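UL37 (Suid herpesvirus 1, PDB 4K70) is an inner tegument protein of the herpesvirus particle, its N-terminal half captured here, and probably helps to control the trafficking of the virus inside cells. Local coordinates at residues F223-N228 / A274-E278; L358-L364 / V412-L416; L447-A452 / R466-N470. All coordinates share one frame; numbering follows the deposited sequence.

Interaction 1 (F223-N228 / A274-E278)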
# COMPACT_ATOMS: atom_id res chain seq x y z
N PHE A 223 2.45 -18.91 6.94
CA PHE A 223 2.68 -19.44 8.27
C PHE A 223 4.09 -19.96 8.50
O PHE A 223 4.55 -20.02 9.64
CB PHE A 223 1.63 -20.51 8.63
CG PHE A 223 0.26 -19.94 8.86
CD1 PHE A 223 -0.60 -19.75 7.79
CD2 PHE A 223 -0.16 -19.57 10.14
CE1 PHE A 223 -1.86 -19.21 7.98
CE2 PHE A 223 -1.42 -19.04 10.34
CZ PHE A 223 -2.28 -18.86 9.27
N HIS A 224 4.77 -20.29 7.41
CA HIS A 224 6.11 -20.89 7.45
C HIS A 224 6.20 -21.98 8.50
O HIS A 224 5.69 -23.09 8.30
CB HIS A 224 7.19 -19.83 7.66
CG HIS A 224 7.33 -18.87 6.51
ND1 HIS A 224 8.34 -18.96 5.58
CD2 HIS A 224 6.58 -17.80 6.15
CE1 HIS A 224 8.21 -17.99 4.70
NE2 HIS A 224 7.15 -17.27 5.02
N ASP A 225 6.84 -21.67 9.62
CA ASP A 225 7.07 -22.67 10.67
C ASP A 225 6.10 -22.55 11.84
O ASP A 225 6.13 -23.36 12.76
CB ASP A 225 8.51 -22.61 11.17
CG ASP A 225 9.48 -23.33 10.25
OD1 ASP A 225 9.08 -24.34 9.63
OD2 ASP A 225 10.64 -22.88 10.14
N ARG A 226 5.25 -21.53 11.79
CA ARG A 226 4.27 -21.32 12.85
C ARG A 226 3.05 -22.21 12.65
O ARG A 226 2.35 -22.09 11.65
CB ARG A 226 3.82 -19.86 12.85
CG ARG A 226 4.93 -18.89 12.57
CD ARG A 226 4.41 -17.47 12.58
NE ARG A 226 5.42 -16.56 13.12
CZ ARG A 226 6.29 -15.89 12.37
NH1 ARG A 226 6.25 -16.01 11.04
NH2 ARG A 226 7.18 -15.10 12.95
N GLN A 227 2.80 -23.07 13.62
CA GLN A 227 1.72 -24.05 13.51
C GLN A 227 0.37 -23.44 13.83
O GLN A 227 0.18 -22.84 14.89
CB GLN A 227 2.00 -25.23 14.44
CG GLN A 227 3.38 -25.81 14.29
CD GLN A 227 3.36 -27.20 13.70
OE1 GLN A 227 2.33 -27.88 13.71
NE2 GLN A 227 4.50 -27.64 13.17
N ASN A 228 -0.57 -23.59 12.91
CA ASN A 228 -1.95 -23.22 13.16
C ASN A 228 -2.76 -24.50 13.13
O ASN A 228 -2.81 -25.18 12.11
CB ASN A 228 -2.44 -22.25 12.09
CG ASN A 228 -3.86 -21.79 12.34
OD1 ASN A 228 -4.80 -22.57 12.26
ND2 ASN A 228 -4.02 -20.51 12.63
N ALA A 274 0.71 -30.63 7.15
CA ALA A 274 1.10 -29.55 6.25
C ALA A 274 2.49 -28.96 6.56
O ALA A 274 3.10 -28.33 5.69
CB ALA A 274 0.04 -28.44 6.24
N TYR A 275 2.98 -29.16 7.78
CA TYR A 275 4.24 -28.55 8.20
C TYR A 275 5.46 -29.44 8.01
O TYR A 275 6.60 -29.02 8.25
CB TYR A 275 4.14 -28.05 9.65
CG TYR A 275 3.19 -26.89 9.77
CD1 TYR A 275 3.61 -25.60 9.49
CD2 TYR A 275 1.87 -27.09 10.15
CE1 TYR A 275 2.74 -24.52 9.60
CE2 TYR A 275 0.99 -26.02 10.25
CZ TYR A 275 1.43 -24.74 9.98
OH TYR A 275 0.58 -23.67 10.08
N VAL A 276 5.23 -30.67 7.57
CA VAL A 276 6.29 -31.56 7.14
C VAL A 276 6.63 -31.22 5.69
O VAL A 276 5.76 -31.25 4.81
CB VAL A 276 5.87 -33.03 7.22
CG1 VAL A 276 7.01 -33.94 6.81
CG2 VAL A 276 5.41 -33.36 8.62
N ARG A 277 7.89 -30.88 5.44
CA ARG A 277 8.30 -30.38 4.14
C ARG A 277 9.47 -31.16 3.54
O ARG A 277 9.88 -30.88 2.42
CB ARG A 277 8.68 -28.89 4.23
CG ARG A 277 7.52 -27.96 4.56
CD ARG A 277 7.92 -26.50 4.35
NE ARG A 277 6.79 -25.58 4.50
CZ ARG A 277 6.39 -25.08 5.67
NH1 ARG A 277 7.02 -25.42 6.79
NH2 ARG A 277 5.36 -24.25 5.72
N GLU A 278 9.98 -32.14 4.28
CA GLU A 278 11.15 -32.90 3.83
C GLU A 278 10.96 -34.40 3.98
O GLU A 278 10.19 -34.86 4.82
CB GLU A 278 12.39 -32.48 4.60
CG GLU A 278 12.57 -30.98 4.71
CD GLU A 278 13.35 -30.58 5.94
OE1 GLU A 278 14.43 -31.17 6.17
OE2 GLU A 278 12.87 -29.69 6.68
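Tyr275 and Arg277 reach from one loop into the turn made by the other and hydrogen-bond backbone groups of that turn and of the residues after it. Residues Phe223 to Arg226 form a type II' beta turn, closed by Arg226 N on Phe223 O at 2.7 Å, and His224 leaves the preceding helix with a positive phi. The carbonyl of His224 meets Arg277, whose two terminal nitrogens share it: NH2 to His224 O is 2.8 Å, while the 3.1 Å bond from NH1 is weak. NH2 arrives at a C=O...N angle of 124°, tilted 24° from the carbonyl plane. The arginine chain is extended from CG to NE, which carries the guanidinium across to the turn, where NH1 also has Asp225 OD1 as a long salt-bridge partner at 3.7 Å. NE is held by a salt bridge to Asp220.

One hydroxyl serves two backbone groups further on. Tyr275 OH gives a weak bond to Arg226 O, 2.8 Å away, and accepts Asn228 N at 3.1 Å, so it spans the chain either side of Gln227. The phenol ring is stacked on one face: the Gln227 amide lies over it with the planes 29° apart, and His224 O lies at the ring edge, in its plane. Gln227 OE1 has a weak bond to Arg232.

Asn228 is the N-cap of helix 229-240, its OD1 accepting Leu231 N, and its ND2 is bonded to Asp145. The contact thus joins the connection between helices 208-223 and 229-240 to the loop that follows helix 260-271, with Phe223 packed on helix 144-149 and Tyr275 also touching Leu231 of helix 229-240.

Interaction 2 (L358-L364 / V412-L416)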
# COMPACT_ATOMS: atom_id res chain seq x y z
N LEU A 358 9.07 -19.10 -19.49
CA LEU A 358 10.02 -18.23 -20.17
C LEU A 358 11.30 -18.99 -20.57
O LEU A 358 11.99 -18.62 -21.51
CB LEU A 358 10.36 -17.00 -19.33
CG LEU A 358 9.24 -15.96 -19.22
CD1 LEU A 358 9.71 -14.72 -18.43
CD2 LEU A 358 8.74 -15.58 -20.59
N ASP A 359 11.59 -20.07 -19.85
CA ASP A 359 12.74 -20.89 -20.20
C ASP A 359 12.53 -21.59 -21.55
O ASP A 359 13.45 -22.20 -22.07
CB ASP A 359 13.06 -21.91 -19.10
CG ASP A 359 13.91 -21.32 -17.97
OD1 ASP A 359 14.51 -20.22 -18.16
OD2 ASP A 359 13.99 -21.95 -16.89
N ARG A 360 11.33 -21.50 -22.11
CA ARG A 360 11.05 -22.15 -23.39
C ARG A 360 10.92 -21.18 -24.54
O ARG A 360 10.84 -21.59 -25.69
CB ARG A 360 9.80 -23.02 -23.31
CG ARG A 360 10.02 -24.19 -22.42
CD ARG A 360 8.80 -25.06 -22.29
NE ARG A 360 9.11 -26.15 -21.37
CZ ARG A 360 9.33 -27.40 -21.76
NH1 ARG A 360 9.24 -27.73 -23.04
NH2 ARG A 360 9.63 -28.33 -20.84
N ALA A 361 10.91 -19.89 -24.21
CA ALA A 361 10.84 -18.84 -25.22
C ALA A 361 12.09 -18.87 -26.10
O ALA A 361 13.14 -19.31 -25.65
CB ALA A 361 10.69 -17.47 -24.53
N PRO A 362 11.99 -18.37 -27.35
CA PRO A 362 10.84 -17.72 -27.98
C PRO A 362 9.72 -18.66 -28.46
O PRO A 362 8.61 -18.19 -28.63
CB PRO A 362 11.46 -17.03 -29.21
CG PRO A 362 12.65 -17.88 -29.53
CD PRO A 362 13.20 -18.28 -28.19
N ARG A 363 10.00 -19.94 -28.67
CA ARG A 363 8.98 -20.79 -29.29
C ARG A 363 7.99 -21.34 -28.27
O ARG A 363 8.16 -22.42 -27.71
CB ARG A 363 9.59 -21.91 -30.14
CG ARG A 363 10.50 -21.40 -31.25
CD ARG A 363 11.12 -22.54 -32.06
NE ARG A 363 10.10 -23.26 -32.81
CZ ARG A 363 9.75 -22.95 -34.05
NH1 ARG A 363 10.37 -21.95 -34.67
NH2 ARG A 363 8.82 -23.65 -34.67
N LEU A 364 6.94 -20.56 -28.05
CA LEU A 364 5.86 -20.92 -27.15
C LEU A 364 4.61 -21.26 -27.94
O LEU A 364 4.37 -20.67 -28.98
CB LEU A 364 5.55 -19.75 -26.23
CG LEU A 364 6.67 -19.34 -25.27
CD1 LEU A 364 6.17 -18.23 -24.35
CD2 LEU A 364 7.15 -20.54 -24.47
N VAL A 412 10.87 -10.84 -24.25
CA VAL A 412 9.95 -11.98 -24.36
C VAL A 412 8.50 -11.59 -24.60
O VAL A 412 7.62 -12.46 -24.62
CB VAL A 412 10.00 -12.90 -23.11
CG1 VAL A 412 11.30 -13.71 -23.07
CG2 VAL A 412 9.80 -12.09 -21.83
N THR A 413 8.22 -10.30 -24.77
CA THR A 413 6.82 -9.92 -24.92
C THR A 413 6.27 -10.44 -26.24
O THR A 413 5.18 -10.99 -26.27
CB THR A 413 6.55 -8.38 -24.72
OG1 THR A 413 7.34 -7.62 -25.64
CG2 THR A 413 6.90 -7.95 -23.31
N ALA A 414 7.03 -10.29 -27.32
CA ALA A 414 6.61 -10.86 -28.61
C ALA A 414 6.34 -12.35 -28.48
O ALA A 414 5.30 -12.83 -28.92
CB ALA A 414 7.66 -10.59 -29.70
N ALA A 415 7.25 -13.08 -27.83
CA ALA A 415 7.10 -14.53 -27.68
C ALA A 415 5.88 -14.90 -26.86
O ALA A 415 5.28 -15.95 -27.07
CB ALA A 415 8.36 -15.13 -27.05
N LEU A 416 5.51 -14.03 -25.93
CA LEU A 416 4.33 -14.22 -25.10
C LEU A 416 3.04 -13.84 -25.85
O LEU A 416 1.93 -14.03 -25.33
CB LEU A 416 4.48 -13.39 -23.82
CG LEU A 416 5.46 -13.94 -22.78
CD1 LEU A 416 5.55 -13.00 -21.59
CD2 LEU A 416 5.02 -15.33 -22.32
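Val412 and Ala415 press an apolar surface against the loop 358-364, in an arrangement of two interhelical turns packed together without a hydrogen bond between them. The first segment opens with a type I beta turn from Leu358 to Ala361, at the end of helix 347-358, and then passes through a cis peptide bond before Pro362. Loop 358-364 also holds Asp359, a calcium-binding residue, though no ion is bound to this chain there. The second is a single helix-like turn, held by Leu416 N on Val412 O, between helices 405-409 and 422-431.

Along this turn, Val412 comes first. Its CG2 and CB both lie 3.9 Å from Leu358 CD2, and the two side chains cross at about a right angle, so that one leucine methyl rests against the branch point of the valine. With chi1 at -72°, Val412 CG1 lies beside its backbone N, where it also meets Ala361 CB at 4.1 Å.

The next residue that touches the loop is Ala415, the one in closest register, its CA 4.9 Å from Pro362 CA; its small side chain is consistent with so close an approach of the backbones. Its methyl sits against the backbone of Pro362, with CB 3.5 Å from Pro362 O, and also touches Ala361. The carbonyl of Ala415 is polar but meets the Leu364 methyl CD1 here; it takes a weak bond from Arg369 of helix 366-385.

Leu416 comes last. Although its CB points away from the loop, its tip swings back to lie side by side with Leu364, both pointing the same way, and Leu416 also touches Cys373 of helix 366-385. Leu416 CD2 is 3.7 Å from Leu364 CD1 and also reaches Leu358 CD2, at 4.1 Å.

Interaction 3 (L447-A452 / R466-N470)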
# COMPACT_ATOMS: atom_id res chain seq x y z
N LEU A 447 -5.77 27.49 1.32
CA LEU A 447 -4.71 28.36 1.83
C LEU A 447 -4.79 29.76 1.23
O LEU A 447 -4.65 30.76 1.94
CB LEU A 447 -3.32 27.76 1.57
CG LEU A 447 -2.11 28.48 2.17
CD1 LEU A 447 -2.34 28.84 3.62
CD2 LEU A 447 -0.86 27.64 2.03
N LEU A 448 -5.04 29.84 -0.08
CA LEU A 448 -5.12 31.14 -0.75
C LEU A 448 -6.34 31.96 -0.34
O LEU A 448 -6.31 33.18 -0.41
CB LEU A 448 -5.09 30.96 -2.27
CG LEU A 448 -3.74 30.55 -2.84
CD1 LEU A 448 -3.83 30.44 -4.36
CD2 LEU A 448 -2.67 31.56 -2.42
N ARG A 449 -7.41 31.29 0.08
CA ARG A 449 -8.57 31.99 0.63
C ARG A 449 -8.18 32.70 1.92
O ARG A 449 -8.64 33.81 2.20
CB ARG A 449 -9.74 31.03 0.89
CG ARG A 449 -10.43 30.49 -0.38
CD ARG A 449 -11.78 29.86 -0.04
NE ARG A 449 -11.65 28.63 0.75
CZ ARG A 449 -11.52 27.42 0.22
NH1 ARG A 449 -11.50 27.27 -1.10
NH2 ARG A 449 -11.42 26.36 0.99
N GLU A 450 -7.33 32.07 2.72
CA GLU A 450 -6.88 32.69 3.96
C GLU A 450 -5.90 33.82 3.65
O GLU A 450 -5.90 34.85 4.33
CB GLU A 450 -6.26 31.66 4.90
CG GLU A 450 -7.23 30.58 5.33
CD GLU A 450 -8.51 31.13 5.93
OE1 GLU A 450 -8.62 32.37 6.10
OE2 GLU A 450 -9.40 30.32 6.26
N VAL A 451 -5.07 33.62 2.63
CA VAL A 451 -4.16 34.67 2.19
C VAL A 451 -4.97 35.87 1.68
O VAL A 451 -4.67 37.01 2.02
CB VAL A 451 -3.22 34.17 1.10
CG1 VAL A 451 -2.40 35.33 0.54
CG2 VAL A 451 -2.29 33.10 1.65
N ALA A 452 -5.99 35.60 0.87
CA ALA A 452 -6.84 36.66 0.35
C ALA A 452 -7.61 37.39 1.45
O ALA A 452 -7.87 38.59 1.34
CB ALA A 452 -7.80 36.12 -0.70
N ARG A 466 1.41 35.73 -0.62
CA ARG A 466 0.81 35.01 -1.73
C ARG A 466 1.86 34.39 -2.66
O ARG A 466 1.72 33.26 -3.11
CB ARG A 466 -0.11 35.93 -2.53
CG ARG A 466 -0.70 35.28 -3.77
CD ARG A 466 -1.79 36.13 -4.37
NE ARG A 466 -2.91 36.33 -3.45
CZ ARG A 466 -4.05 35.64 -3.50
NH1 ARG A 466 -4.23 34.71 -4.43
NH2 ARG A 466 -5.02 35.89 -2.62
N GLU A 467 2.92 35.14 -2.93
CA GLU A 467 3.91 34.69 -3.89
C GLU A 467 4.80 33.60 -3.31
O GLU A 467 5.17 32.64 -4.00
CB GLU A 467 4.76 35.86 -4.38
CG GLU A 467 5.42 35.60 -5.71
CD GLU A 467 6.40 36.70 -6.09
OE1 GLU A 467 6.13 37.89 -5.79
OE2 GLU A 467 7.45 36.36 -6.69
N ALA A 468 5.14 33.74 -2.03
CA ALA A 468 5.96 32.74 -1.34
C ALA A 468 5.22 31.40 -1.23
O ALA A 468 5.74 30.36 -1.61
CB ALA A 468 6.36 33.24 0.03
N LEU A 469 3.99 31.45 -0.72
CA LEU A 469 3.18 30.25 -0.53
C LEU A 469 2.87 29.54 -1.85
O LEU A 469 2.93 28.31 -1.93
CB LEU A 469 1.91 30.58 0.25
CG LEU A 469 2.19 30.93 1.72
CD1 LEU A 469 0.98 31.55 2.43
CD2 LEU A 469 2.68 29.68 2.47
N ASN A 470 2.55 30.32 -2.89
CA ASN A 470 2.35 29.77 -4.25
C ASN A 470 3.59 29.06 -4.76
O ASN A 470 3.50 28.00 -5.39
CB ASN A 470 1.98 30.88 -5.24
CG ASN A 470 0.49 31.12 -5.31
OD1 ASN A 470 -0.30 30.20 -5.07
ND2 ASN A 470 0.09 32.34 -5.64
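Val451 packs between Arg466 and Leu469 in an antiparallel helical hairpin, formed by helices 438-458 and 464-481 and the short connection between them. The local axes run at 170° and come within 10.7 Å of each other, and the contact is made by side chains, with no hydrogen bond across it.

The valine is oriented by a chi1 of 173°, with CG1 anti to the backbone N and CG2 anti to the carbonyl carbon. Its two methyls thus address different partners: CG1 lies 3.9 Å from Arg466 CB, and CG2 meets Leu469 CD1 at 3.7 Å as the two side chains slide past each other in opposite directions. One turn before Val451, Leu447 crosses Leu469 at about a right angle, the two touching through their CD2 methyls. Leu469 also reaches Phe31 of helix 20-32 and Val67 of helix 63-78, so this side of the hairpin is covered by other helices.

Arg466 follows a different path. Its chain starts out extended, then bends at chi3 (-62°), which sets the guanidinium across the gap, beside Leu448 and Ala452. Leu448 CD2 lies over one face of that group, 4.0 Å from NH1, while Ala452 comes at its edge. The charge has its main partner in Glu455, one turn further along the helix from Val451, through a salt bridge to NE; the contacts with the side chains of Leu448 and Ala452 are van der Waals contacts.

Leu448 also crosses Asn470 at about a right angle, its CD1 3.6 Å from Asn470 OD1. That oxygen takes a weak bond from Arg444, earlier on the same helix as Leu448. At the edge of the guanidinium, Ala452 CB approaches Arg466 NH2 to 3.4 Å.

How the interactions relate
Interactions 1, 2 and 3 follow one another in series along this elongated N-terminal half, built of helices and loops without strands, each closing before the next opens. Interaction 1 and interaction 2 are the nearer pair, their centres 35 Å apart and their nearest atoms about 22 Å; both join loops between helices, and no helix is shared. Interaction 3 is remote, 59 Å from interaction 1 and 56 Å from interaction 2 between centres, and lies across the centre of the chain from interaction 1. It pairs neighbouring helices, 438-458 and 464-481, which pack on the early helices 20-32 and 63-78. The chain thus returns late to its N-terminal region after making the first two contacts.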